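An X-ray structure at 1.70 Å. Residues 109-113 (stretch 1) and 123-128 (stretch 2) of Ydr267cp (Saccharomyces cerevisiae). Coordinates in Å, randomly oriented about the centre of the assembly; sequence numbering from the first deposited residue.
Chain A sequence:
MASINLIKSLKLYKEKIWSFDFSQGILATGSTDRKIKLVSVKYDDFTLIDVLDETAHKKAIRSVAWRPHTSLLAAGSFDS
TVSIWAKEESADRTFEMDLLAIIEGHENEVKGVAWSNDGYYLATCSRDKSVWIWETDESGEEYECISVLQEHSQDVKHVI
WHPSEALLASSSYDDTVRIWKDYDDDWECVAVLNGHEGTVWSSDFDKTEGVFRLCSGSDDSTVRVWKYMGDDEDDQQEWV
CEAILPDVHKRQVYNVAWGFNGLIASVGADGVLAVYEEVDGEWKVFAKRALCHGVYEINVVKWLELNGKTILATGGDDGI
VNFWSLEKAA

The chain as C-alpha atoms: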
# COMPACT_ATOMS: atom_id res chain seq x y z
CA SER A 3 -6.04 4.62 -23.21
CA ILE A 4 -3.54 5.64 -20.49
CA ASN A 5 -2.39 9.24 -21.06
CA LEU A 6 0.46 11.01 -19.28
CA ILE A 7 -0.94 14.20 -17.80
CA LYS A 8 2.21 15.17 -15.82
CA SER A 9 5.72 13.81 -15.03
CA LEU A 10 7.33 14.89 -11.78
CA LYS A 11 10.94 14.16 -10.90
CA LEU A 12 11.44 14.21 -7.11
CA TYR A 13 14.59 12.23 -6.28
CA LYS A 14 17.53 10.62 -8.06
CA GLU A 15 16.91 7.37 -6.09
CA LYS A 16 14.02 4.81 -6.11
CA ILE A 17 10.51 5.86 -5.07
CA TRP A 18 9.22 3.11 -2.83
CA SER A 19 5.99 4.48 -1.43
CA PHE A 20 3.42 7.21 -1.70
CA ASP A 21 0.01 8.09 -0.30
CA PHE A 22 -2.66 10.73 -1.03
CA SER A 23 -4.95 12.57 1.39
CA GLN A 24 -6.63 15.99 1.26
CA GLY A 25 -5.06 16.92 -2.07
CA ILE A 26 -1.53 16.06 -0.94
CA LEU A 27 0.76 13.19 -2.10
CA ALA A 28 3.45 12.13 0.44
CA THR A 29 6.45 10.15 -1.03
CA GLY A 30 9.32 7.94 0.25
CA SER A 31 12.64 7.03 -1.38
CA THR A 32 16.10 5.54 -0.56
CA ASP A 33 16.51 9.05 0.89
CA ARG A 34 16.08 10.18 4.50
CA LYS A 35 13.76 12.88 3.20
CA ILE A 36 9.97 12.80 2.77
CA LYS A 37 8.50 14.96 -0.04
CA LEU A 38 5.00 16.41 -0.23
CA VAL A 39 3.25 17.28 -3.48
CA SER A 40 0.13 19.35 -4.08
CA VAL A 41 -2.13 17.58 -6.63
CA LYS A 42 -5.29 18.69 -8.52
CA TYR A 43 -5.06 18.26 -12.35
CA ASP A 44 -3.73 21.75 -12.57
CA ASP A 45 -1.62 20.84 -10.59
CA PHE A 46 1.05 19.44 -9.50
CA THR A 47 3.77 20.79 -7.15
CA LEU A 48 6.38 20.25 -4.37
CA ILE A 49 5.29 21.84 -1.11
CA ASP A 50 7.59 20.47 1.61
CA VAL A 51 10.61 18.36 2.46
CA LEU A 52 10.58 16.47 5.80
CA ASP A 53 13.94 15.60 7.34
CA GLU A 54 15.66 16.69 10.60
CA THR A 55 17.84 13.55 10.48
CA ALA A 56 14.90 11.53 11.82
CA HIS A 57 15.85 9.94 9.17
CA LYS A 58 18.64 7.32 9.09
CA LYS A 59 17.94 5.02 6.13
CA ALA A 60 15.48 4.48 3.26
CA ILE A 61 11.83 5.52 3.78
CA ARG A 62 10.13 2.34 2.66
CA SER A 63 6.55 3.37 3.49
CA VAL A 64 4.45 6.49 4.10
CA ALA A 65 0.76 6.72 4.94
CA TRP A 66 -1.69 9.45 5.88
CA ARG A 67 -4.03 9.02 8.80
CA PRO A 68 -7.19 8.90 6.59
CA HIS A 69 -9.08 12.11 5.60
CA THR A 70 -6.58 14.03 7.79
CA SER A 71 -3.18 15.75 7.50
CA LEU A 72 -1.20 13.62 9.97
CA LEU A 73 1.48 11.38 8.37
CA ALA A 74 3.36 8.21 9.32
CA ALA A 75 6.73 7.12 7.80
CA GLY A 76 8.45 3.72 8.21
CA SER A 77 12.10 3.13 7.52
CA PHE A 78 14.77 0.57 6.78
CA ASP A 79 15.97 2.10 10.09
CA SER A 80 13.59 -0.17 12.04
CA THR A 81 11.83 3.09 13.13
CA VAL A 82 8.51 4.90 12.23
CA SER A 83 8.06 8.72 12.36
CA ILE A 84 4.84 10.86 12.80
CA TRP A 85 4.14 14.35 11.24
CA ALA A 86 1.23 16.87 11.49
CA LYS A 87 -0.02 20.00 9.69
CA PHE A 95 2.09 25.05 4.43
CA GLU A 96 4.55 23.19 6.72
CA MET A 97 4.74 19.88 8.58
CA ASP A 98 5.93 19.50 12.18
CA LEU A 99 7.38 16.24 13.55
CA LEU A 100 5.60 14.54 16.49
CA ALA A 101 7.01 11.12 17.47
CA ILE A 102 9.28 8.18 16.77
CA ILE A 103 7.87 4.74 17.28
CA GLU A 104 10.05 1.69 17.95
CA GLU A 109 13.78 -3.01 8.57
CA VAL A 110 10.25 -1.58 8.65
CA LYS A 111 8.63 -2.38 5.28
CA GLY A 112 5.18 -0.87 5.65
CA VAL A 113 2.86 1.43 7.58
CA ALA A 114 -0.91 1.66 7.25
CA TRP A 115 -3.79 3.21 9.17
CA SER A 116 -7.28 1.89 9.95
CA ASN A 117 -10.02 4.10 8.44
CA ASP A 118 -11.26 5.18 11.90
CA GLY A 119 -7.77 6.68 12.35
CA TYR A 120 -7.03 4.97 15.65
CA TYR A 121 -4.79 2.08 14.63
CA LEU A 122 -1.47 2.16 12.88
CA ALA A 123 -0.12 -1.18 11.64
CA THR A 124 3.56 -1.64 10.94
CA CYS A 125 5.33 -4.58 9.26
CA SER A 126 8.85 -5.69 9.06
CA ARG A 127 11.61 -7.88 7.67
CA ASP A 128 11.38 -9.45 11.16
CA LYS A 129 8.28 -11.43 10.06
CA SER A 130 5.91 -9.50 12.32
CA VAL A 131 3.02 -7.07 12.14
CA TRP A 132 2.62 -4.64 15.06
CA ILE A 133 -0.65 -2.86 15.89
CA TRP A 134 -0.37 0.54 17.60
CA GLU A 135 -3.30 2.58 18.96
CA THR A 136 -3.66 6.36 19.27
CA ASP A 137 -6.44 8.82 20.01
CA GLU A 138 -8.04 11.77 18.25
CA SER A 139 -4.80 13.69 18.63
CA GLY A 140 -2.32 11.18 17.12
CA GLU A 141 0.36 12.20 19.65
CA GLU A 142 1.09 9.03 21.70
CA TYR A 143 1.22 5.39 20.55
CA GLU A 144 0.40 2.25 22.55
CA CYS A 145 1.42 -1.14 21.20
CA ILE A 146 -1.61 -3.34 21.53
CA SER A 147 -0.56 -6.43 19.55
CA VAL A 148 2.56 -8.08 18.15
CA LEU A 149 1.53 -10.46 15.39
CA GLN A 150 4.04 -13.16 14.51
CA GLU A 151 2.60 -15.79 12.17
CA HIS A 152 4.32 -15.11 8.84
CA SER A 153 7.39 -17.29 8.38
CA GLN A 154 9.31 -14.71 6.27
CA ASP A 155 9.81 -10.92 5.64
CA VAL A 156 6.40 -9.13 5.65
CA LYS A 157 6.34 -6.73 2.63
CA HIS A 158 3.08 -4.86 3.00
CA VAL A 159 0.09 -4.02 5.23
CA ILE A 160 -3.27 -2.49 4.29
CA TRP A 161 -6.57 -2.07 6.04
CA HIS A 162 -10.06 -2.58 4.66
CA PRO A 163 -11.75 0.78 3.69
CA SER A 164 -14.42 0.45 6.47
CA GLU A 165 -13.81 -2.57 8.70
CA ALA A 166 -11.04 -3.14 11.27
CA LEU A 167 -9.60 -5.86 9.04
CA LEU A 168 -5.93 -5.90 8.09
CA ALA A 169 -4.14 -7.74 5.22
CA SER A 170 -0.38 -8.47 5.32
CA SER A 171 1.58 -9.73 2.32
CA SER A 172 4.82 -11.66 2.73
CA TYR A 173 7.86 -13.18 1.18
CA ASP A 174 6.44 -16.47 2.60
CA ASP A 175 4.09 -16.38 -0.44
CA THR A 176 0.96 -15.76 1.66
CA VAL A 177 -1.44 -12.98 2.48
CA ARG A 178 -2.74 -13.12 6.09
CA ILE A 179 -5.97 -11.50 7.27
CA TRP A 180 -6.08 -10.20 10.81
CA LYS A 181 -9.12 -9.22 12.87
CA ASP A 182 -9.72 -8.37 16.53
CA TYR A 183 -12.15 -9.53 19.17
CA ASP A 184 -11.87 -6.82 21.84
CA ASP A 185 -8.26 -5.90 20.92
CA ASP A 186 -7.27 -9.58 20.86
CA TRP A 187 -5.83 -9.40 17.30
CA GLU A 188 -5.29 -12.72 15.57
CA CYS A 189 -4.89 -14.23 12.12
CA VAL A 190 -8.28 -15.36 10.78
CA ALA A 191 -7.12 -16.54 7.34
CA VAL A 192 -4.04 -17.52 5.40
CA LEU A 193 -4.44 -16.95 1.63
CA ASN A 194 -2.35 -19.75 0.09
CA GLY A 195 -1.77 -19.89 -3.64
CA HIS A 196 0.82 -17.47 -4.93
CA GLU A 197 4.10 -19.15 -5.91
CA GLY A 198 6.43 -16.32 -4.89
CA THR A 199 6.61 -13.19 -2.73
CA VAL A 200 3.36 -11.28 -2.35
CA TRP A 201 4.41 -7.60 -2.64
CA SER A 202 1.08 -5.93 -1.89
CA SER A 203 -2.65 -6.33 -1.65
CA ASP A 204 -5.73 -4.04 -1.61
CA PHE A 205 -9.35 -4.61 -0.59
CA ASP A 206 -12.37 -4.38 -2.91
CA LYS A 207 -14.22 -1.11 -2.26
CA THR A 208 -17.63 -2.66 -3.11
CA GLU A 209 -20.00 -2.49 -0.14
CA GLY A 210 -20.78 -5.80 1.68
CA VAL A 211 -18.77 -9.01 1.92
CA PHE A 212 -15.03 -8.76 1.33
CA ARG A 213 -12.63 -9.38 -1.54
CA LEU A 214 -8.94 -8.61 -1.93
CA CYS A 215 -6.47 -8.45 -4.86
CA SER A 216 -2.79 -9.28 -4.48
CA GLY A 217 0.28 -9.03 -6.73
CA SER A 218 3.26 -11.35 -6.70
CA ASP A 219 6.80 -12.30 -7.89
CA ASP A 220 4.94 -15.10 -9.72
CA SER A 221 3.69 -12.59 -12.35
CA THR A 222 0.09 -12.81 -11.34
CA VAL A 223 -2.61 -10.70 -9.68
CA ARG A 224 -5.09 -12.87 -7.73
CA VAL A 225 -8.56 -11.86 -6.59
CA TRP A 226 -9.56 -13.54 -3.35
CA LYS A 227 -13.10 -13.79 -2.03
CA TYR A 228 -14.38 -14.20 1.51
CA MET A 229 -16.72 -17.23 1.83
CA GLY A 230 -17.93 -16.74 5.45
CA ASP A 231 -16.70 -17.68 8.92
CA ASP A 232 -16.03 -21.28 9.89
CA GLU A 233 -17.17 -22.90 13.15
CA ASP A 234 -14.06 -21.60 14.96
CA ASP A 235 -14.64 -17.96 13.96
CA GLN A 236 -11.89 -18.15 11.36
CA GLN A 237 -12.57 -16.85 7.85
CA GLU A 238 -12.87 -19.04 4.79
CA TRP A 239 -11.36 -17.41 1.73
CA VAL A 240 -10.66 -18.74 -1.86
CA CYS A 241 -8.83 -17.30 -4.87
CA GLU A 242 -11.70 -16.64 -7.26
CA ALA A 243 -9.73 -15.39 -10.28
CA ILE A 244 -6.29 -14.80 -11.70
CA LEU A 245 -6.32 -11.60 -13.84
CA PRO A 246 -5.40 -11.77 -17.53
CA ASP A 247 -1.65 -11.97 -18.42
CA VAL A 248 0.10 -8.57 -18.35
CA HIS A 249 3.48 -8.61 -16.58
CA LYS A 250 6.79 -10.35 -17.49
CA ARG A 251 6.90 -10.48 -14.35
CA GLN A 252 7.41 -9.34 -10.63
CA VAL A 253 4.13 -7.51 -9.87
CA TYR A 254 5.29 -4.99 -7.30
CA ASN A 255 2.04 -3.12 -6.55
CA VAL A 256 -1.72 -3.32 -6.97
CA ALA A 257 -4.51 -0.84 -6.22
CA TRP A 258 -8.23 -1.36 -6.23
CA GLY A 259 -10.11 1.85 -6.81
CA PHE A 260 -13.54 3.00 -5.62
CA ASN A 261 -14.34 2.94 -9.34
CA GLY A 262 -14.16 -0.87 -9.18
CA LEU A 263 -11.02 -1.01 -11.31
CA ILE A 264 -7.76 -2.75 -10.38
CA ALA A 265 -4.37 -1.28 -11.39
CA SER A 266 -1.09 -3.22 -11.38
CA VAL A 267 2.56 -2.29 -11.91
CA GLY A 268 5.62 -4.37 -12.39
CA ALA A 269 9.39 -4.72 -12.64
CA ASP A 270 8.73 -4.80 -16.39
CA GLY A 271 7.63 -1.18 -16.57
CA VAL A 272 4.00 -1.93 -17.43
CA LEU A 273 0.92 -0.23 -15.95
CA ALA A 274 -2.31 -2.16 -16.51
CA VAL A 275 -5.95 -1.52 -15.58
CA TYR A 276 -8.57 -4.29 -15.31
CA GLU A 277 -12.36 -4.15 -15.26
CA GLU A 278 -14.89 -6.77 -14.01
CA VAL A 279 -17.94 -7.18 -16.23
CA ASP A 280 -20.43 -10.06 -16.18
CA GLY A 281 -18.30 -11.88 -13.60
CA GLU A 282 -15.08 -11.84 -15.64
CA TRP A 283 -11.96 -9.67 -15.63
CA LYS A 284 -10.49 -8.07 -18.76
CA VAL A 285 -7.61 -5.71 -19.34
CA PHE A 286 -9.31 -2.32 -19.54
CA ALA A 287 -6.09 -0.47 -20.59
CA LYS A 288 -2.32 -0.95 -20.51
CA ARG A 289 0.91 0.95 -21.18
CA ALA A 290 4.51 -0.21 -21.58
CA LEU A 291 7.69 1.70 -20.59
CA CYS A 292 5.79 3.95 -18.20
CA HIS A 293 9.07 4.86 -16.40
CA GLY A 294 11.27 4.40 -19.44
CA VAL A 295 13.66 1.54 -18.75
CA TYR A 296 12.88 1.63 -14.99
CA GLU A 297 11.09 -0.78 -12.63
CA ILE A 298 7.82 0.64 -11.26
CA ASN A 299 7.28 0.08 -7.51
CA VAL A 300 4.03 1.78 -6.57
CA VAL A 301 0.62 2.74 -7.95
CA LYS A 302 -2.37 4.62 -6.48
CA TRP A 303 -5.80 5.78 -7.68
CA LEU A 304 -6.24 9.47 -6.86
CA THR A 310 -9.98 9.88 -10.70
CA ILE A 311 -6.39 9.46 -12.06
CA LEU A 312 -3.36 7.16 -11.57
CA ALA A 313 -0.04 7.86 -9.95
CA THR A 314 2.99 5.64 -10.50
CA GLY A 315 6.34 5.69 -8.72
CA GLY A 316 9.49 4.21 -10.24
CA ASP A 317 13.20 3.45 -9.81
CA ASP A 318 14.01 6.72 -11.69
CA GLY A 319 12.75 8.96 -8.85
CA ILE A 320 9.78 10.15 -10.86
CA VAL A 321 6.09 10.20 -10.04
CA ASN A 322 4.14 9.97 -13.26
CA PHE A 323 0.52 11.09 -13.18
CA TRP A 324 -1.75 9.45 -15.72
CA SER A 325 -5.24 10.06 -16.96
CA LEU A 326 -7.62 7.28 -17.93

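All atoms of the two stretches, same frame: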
# COMPACT_ATOMS: atom_id res chain seq x y z
N GLU A 109 14.34 -3.95 9.52
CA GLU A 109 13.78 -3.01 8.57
C GLU A 109 12.26 -2.98 8.64
O GLU A 109 11.61 -4.04 8.53
CB GLU A 109 14.20 -3.38 7.15
CG GLU A 109 15.75 -3.44 6.98
CD GLU A 109 16.18 -3.94 5.61
OE1 GLU A 109 15.53 -4.86 5.06
OE2 GLU A 109 17.17 -3.40 5.07
N VAL A 110 11.70 -1.78 8.78
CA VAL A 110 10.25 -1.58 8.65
C VAL A 110 9.94 -1.52 7.16
O VAL A 110 10.60 -0.78 6.42
CB VAL A 110 9.75 -0.26 9.33
CG1 VAL A 110 8.24 0.03 8.98
CG2 VAL A 110 9.93 -0.28 10.83
N LYS A 111 8.99 -2.33 6.70
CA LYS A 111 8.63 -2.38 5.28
C LYS A 111 7.33 -1.67 4.94
O LYS A 111 7.11 -1.29 3.79
CB LYS A 111 8.46 -3.82 4.78
CG LYS A 111 9.70 -4.71 4.80
CD LYS A 111 10.89 -4.04 4.06
CE LYS A 111 12.12 -4.91 4.16
NZ LYS A 111 12.01 -6.06 3.23
N GLY A 112 6.44 -1.52 5.92
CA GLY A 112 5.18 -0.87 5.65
C GLY A 112 4.52 -0.23 6.86
O GLY A 112 4.71 -0.67 8.01
N VAL A 113 3.75 0.81 6.57
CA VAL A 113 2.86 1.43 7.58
C VAL A 113 1.50 1.64 6.97
O VAL A 113 1.38 1.97 5.76
CB VAL A 113 3.42 2.78 8.16
CG1 VAL A 113 4.80 2.59 8.79
CG2 VAL A 113 3.54 3.84 7.08
N ALA A 123 -0.84 0.09 11.80
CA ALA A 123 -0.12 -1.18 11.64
C ALA A 123 1.25 -0.95 11.03
O ALA A 123 1.41 -0.13 10.13
CB ALA A 123 -0.90 -2.09 10.72
N THR A 124 2.23 -1.70 11.52
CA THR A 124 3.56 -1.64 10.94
C THR A 124 4.01 -3.07 10.59
O THR A 124 3.61 -4.04 11.26
CB THR A 124 4.59 -0.92 11.84
OG1 THR A 124 4.93 -1.72 12.99
CG2 THR A 124 4.10 0.53 12.24
N CYS A 125 4.82 -3.23 9.56
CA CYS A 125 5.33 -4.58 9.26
C CYS A 125 6.78 -4.49 8.91
O CYS A 125 7.31 -3.40 8.62
CB CYS A 125 4.55 -5.30 8.15
SG CYS A 125 4.73 -4.49 6.56
N SER A 126 7.43 -5.66 8.96
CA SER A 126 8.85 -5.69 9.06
C SER A 126 9.47 -6.94 8.40
O SER A 126 8.87 -8.03 8.33
CB SER A 126 9.23 -5.63 10.54
OG SER A 126 10.63 -5.60 10.71
N ARG A 127 10.72 -6.76 8.00
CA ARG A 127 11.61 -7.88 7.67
C ARG A 127 11.69 -8.95 8.78
O ARG A 127 12.03 -10.12 8.52
CB ARG A 127 12.98 -7.34 7.34
CG ARG A 127 13.96 -8.43 6.87
CD ARG A 127 14.99 -7.84 5.93
NE ARG A 127 15.84 -8.87 5.33
CZ ARG A 127 17.12 -8.69 4.99
NH1 ARG A 127 17.71 -7.51 5.20
NH2 ARG A 127 17.81 -9.69 4.46
N ASP A 128 11.33 -8.56 10.01
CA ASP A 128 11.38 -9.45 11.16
C ASP A 128 10.22 -10.44 11.25
O ASP A 128 10.10 -11.18 12.22
CB ASP A 128 11.55 -8.63 12.45
CG ASP A 128 10.28 -7.94 12.88
OD1 ASP A 128 9.21 -8.23 12.30
OD2 ASP A 128 10.33 -7.12 13.84

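How does the contact begin at Ala 123 and Thr 124? The two strands run antiparallel, their directions 156° apart, and at this end they meet in a non-hydrogen-bonded pair, Val 113 with Thr 124, whose CA atoms lie 4.6 Å apart. In such a pair the backbone amides do not bond to each other, and CA-H...O contacts fill the space instead: Val 113 CA sits 3.3 Å from Ala 123 O, and Thr 124 CA is likewise 3.3 Å from Gly 112 O. The side chains of the pair share one face of the sheet and touch through methyl groups, with Val 113 CG1 4.1 Å from Thr 124 CG2.

What does Cys 125 find across from it? Its partner is Gly 112, in a hydrogen-bonded pair, and Cys 125 N donates to Gly 112 O at 3.0 Å. The return bond is split. Cys 125 O accepts a short hydrogen bond from Lys 111 N at 2.8 Å and a weak one from Gly 112 N at 3.4 Å, so two successive amides converge on one carbonyl. This is the mark of a beta bulge: stretch 1 spends one extra residue between Val 110 and Gly 112, and Lys 111, with phi/psi of -103/-24, leaves the usual extended conformation. The Cys 125 side chain, in the p rotamer, lies over the glycine; an ideal CB on Gly 112 would come within a tight 3.1 Å of Cys 125 SG.

How is the register kept beyond the bulge, at Ser 126? Here Ser 126 pairs with Val 110 without direct amide bonds, their CA atoms 4.4 Å apart, and both side chains point to the same face as those of Val 113 and Thr 124. The serine hydroxyl reaches back to the main chain: Ser 126 OG donates to Glu 109 O at 2.9 Å. The same oxygen, Ser 126 OG, accepts a hydrogen bond from Asp 128 N at 3.1 Å, tying the turn after the strand to the contact.

What closes the contact at Arg 127 and Asp 128? Arg 127 N donates to Glu 109 O at 2.9 Å, so that carbonyl receives both a backbone amide and the serine hydroxyl. The side chains add a salt bridge, Arg 127 NH1 to Glu 109 OE1 at 3.4 Å, whose hydrogen bond is weak, with an angle of 142°. The same glutamate oxygen is close to the aliphatic part of the arginine, with Arg 127 CD 3.2 Å from Glu 109 OE1, and Lys 111 CE lies 4.1 Å from Arg 127 CB. Asp 128 makes no direct contact with stretch 1.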